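Local coordinates for protein agglutinin alpha chain (Artocarpus integer, PDB 4R6R) that binds galactose and the Gal-beta1,3-GalNAc T-antigen as a lectin, recognises human IgA1 and stimulates T and B cells, at residues F86-N89 against K90-Y93. Residues are numbered along the deposited sequence; the frame is centred on the assembly and turned at random.
Sequences FKTN and KKTY
Thr-88 closes the turn of this beta hairpin with its side chain: OG1 accepts the backbone N-H of Lys-90 (OG1 to N 3.1 Å), which makes an ST turn, and also the N-H of Lys-91, with OG1 to Lys-91 N likewise 3.1 Å. With chi1 at 65°, the hydroxyl sits between its own N and carbonyl carbon and faces the two amides. A third bond joins OG1 to Glu-63 OE2, presumably with the hydroxyl as donor, and the same carboxylate oxygen binds Tyr-93 OH.

Backbone bonds pair the strands. Phe-86 and Tyr-93 form an antiparallel hydrogen-bonded pair: Phe-86 N to Tyr-93 O is 2.9 Å and Tyr-93 N to Phe-86 O 2.8 Å; nearer the turn, Thr-88 N reaches Lys-91 O at 2.8 Å. Lys-87 and Thr-92 are a non-hydrogen-bonded pair on the exposed face, which suits polar residues; Lys-87 CG passes Thr-92 OG1 at 3.8 Å.

Apolar contacts lie on the other face. Thr-88 CG2 meets the Tyr-93 ring at its edge, 3.7 Å from CE1, while Phe-86, wholly apolar, turns into the prism core against Ile-15, Leu-17 and Ile-56. At the tip, Lys-90 runs alongside Asn-89, its CE 3.4 Å from Asn-89 ND2; that ND2 donates to Ser-62 O and OD1 accepts from Tyr-64 N.

Threonine thus suits its place twice over, its methyl packing against the tyrosine edge while its oxygen satisfies two turn amides; Glu-63 probably fixes that hydroxyl's direction and ties this beta-prism hairpin to the loop preceding strand 65-75.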
ATOM      1  N   PHE A  86     -14.580 -20.471   3.587  1.00 14.66           N
ATOM      2  CA  PHE A  86     -13.312 -19.789   3.890  1.00 13.84           C
ATOM      3  C   PHE A  86     -12.163 -20.793   3.892  1.00 15.20           C
ATOM      4  O   PHE A  86     -12.111 -21.733   4.739  1.00 16.59           O
ATOM      5  CB  PHE A  86     -13.398 -19.107   5.279  1.00 14.52           C
ATOM      6  CG  PHE A  86     -14.430 -18.030   5.337  1.00 14.43           C
ATOM      7  CD1 PHE A  86     -14.119 -16.726   4.953  1.00 14.04           C
ATOM      8  CD2 PHE A  86     -15.747 -18.314   5.767  1.00 15.84           C
ATOM      9  CE1 PHE A  86     -15.087 -15.717   4.935  1.00 16.49           C
ATOM     10  CE2 PHE A  86     -16.716 -17.279   5.763  1.00 16.80           C
ATOM     11  CZ  PHE A  86     -16.407 -15.989   5.347  1.00 17.49           C
ATOM     12  N   LYS A  87     -11.229 -20.641   2.958  1.00 14.99           N
ATOM     13  CA  LYS A  87     -10.074 -21.512   2.951  1.00 14.83           C
ATOM     14  C   LYS A  87      -8.912 -20.722   3.508  1.00 14.80           C
ATOM     15  O   LYS A  87      -8.628 -19.612   3.024  1.00 14.98           O
ATOM     16  CB  LYS A  87      -9.743 -21.950   1.514  1.00 17.01           C
ATOM     17  CG  LYS A  87      -8.473 -22.775   1.420  1.00 21.51           C
ATOM     18  CD  LYS A  87      -8.153 -22.853  -0.048  1.00 29.14           C
ATOM     19  CE  LYS A  87      -6.765 -23.411  -0.262  1.00 33.16           C
ATOM     20  NZ  LYS A  87      -6.691 -23.760  -1.716  1.00 36.59           N
ATOM     21  N   THR A  88      -8.190 -21.277   4.509  1.00 15.75           N
ATOM     22  CA  THR A  88      -6.994 -20.627   5.046  1.00 15.50           C
ATOM     23  C   THR A  88      -5.811 -21.472   4.651  1.00 16.49           C
ATOM     24  O   THR A  88      -5.959 -22.501   3.945  1.00 19.75           O
ATOM     25  CB  THR A  88      -6.968 -20.494   6.593  1.00 15.95           C
ATOM     26  OG1 THR A  88      -6.909 -21.777   7.213  1.00 15.50           O
ATOM     27  CG2 THR A  88      -8.274 -19.913   7.145  1.00 15.84           C
ATOM     28  N   ASN A  89      -4.637 -21.001   5.073  1.00 17.19           N
ATOM     29  CA  ASN A  89      -3.393 -21.766   4.851  1.00 19.38           C
ATOM     30  C   ASN A  89      -3.371 -23.053   5.633  1.00 21.98           C
ATOM     31  O   ASN A  89      -2.485 -23.891   5.399  1.00 25.66           O
ATOM     32  CB  ASN A  89      -2.147 -20.910   5.116  1.00 20.15           C
ATOM     33  CG  ASN A  89      -2.128 -20.321   6.511  1.00 21.07           C
ATOM     34  OD1 ASN A  89      -3.167 -19.988   7.097  1.00 18.54           O
ATOM     35  ND2 ASN A  89      -0.958 -20.183   7.049  1.00 21.18           N
ATOM     36  N   LYS A  90      -4.293 -23.252   6.566  1.00 22.10           N
ATOM     37  CA  LYS A  90      -4.301 -24.442   7.413  1.00 22.45           C
ATOM     38  C   LYS A  90      -5.447 -25.384   7.124  1.00 26.19           C
ATOM     39  O   LYS A  90      -5.294 -26.588   7.205  1.00 24.53           O
ATOM     40  CB  LYS A  90      -4.294 -24.020   8.891  1.00 24.13           C
ATOM     41  CG  LYS A  90      -3.111 -23.123   9.281  1.00 27.37           C
ATOM     42  CD  LYS A  90      -1.739 -23.724   8.972  1.00 31.27           C
ATOM     43  CE  LYS A  90      -0.613 -22.738   9.258  1.00 34.82           C
ATOM     44  NZ  LYS A  90      -0.067 -22.905  10.633  1.00 40.02           N
ATOM     45  N   LYS A  91      -6.632 -24.870   6.804  1.00 21.14           N
ATOM     46  CA  LYS A  91      -7.772 -25.748   6.526  1.00 22.94           C
ATOM     47  C   LYS A  91      -8.935 -25.005   5.898  1.00 20.90           C
ATOM     48  O   LYS A  91      -8.812 -23.800   5.652  1.00 18.58           O
ATOM     49  CB  LYS A  91      -8.220 -26.460   7.781  1.00 28.02           C
ATOM     50  CG  LYS A  91      -8.876 -25.500   8.737  1.00 27.76           C
ATOM     51  CD  LYS A  91      -9.203 -26.190  10.066  1.00 32.37           C
ATOM     52  CE  LYS A  91     -10.490 -26.987   9.930  1.00 37.71           C
ATOM     53  NZ  LYS A  91     -10.407 -28.252  10.711  1.00 43.94           N
ATOM     54  N   THR A  92     -10.023 -25.695   5.610  1.00 19.98           N
ATOM     55  CA  THR A  92     -11.184 -25.112   4.896  1.00 19.24           C
ATOM     56  C   THR A  92     -12.302 -25.169   5.896  1.00 19.58           C
ATOM     57  O   THR A  92     -12.488 -26.208   6.587  1.00 20.96           O
ATOM     58  CB  THR A  92     -11.529 -25.913   3.621  1.00 18.61           C
ATOM     59  OG1 THR A  92     -10.387 -25.795   2.734  1.00 22.19           O
ATOM     60  CG2 THR A  92     -12.797 -25.353   2.912  1.00 21.77           C
ATOM     61  N   TYR A  93     -13.060 -24.047   5.976  1.00 16.72           N
ATOM     62  CA  TYR A  93     -14.231 -23.919   6.835  1.00 16.28           C
ATOM     63  C   TYR A  93     -15.413 -23.697   5.920  1.00 15.52           C
ATOM     64  O   TYR A  93     -15.486 -22.672   5.169  1.00 15.45           O
ATOM     65  CB  TYR A  93     -14.072 -22.661   7.709  1.00 17.79           C
ATOM     66  CG  TYR A  93     -12.861 -22.726   8.614  1.00 16.54           C
ATOM     67  CD1 TYR A  93     -11.612 -22.232   8.201  1.00 16.24           C
ATOM     68  CD2 TYR A  93     -12.950 -23.241   9.896  1.00 17.76           C
ATOM     69  CE1 TYR A  93     -10.491 -22.275   9.028  1.00 18.53           C
ATOM     70  CE2 TYR A  93     -11.821 -23.315  10.711  1.00 18.05           C
ATOM     71  CZ  TYR A  93     -10.602 -22.783  10.280  1.00 16.77           C
ATOM     72  OH  TYR A  93      -9.457 -22.844  11.041  1.00 20.09           O
TER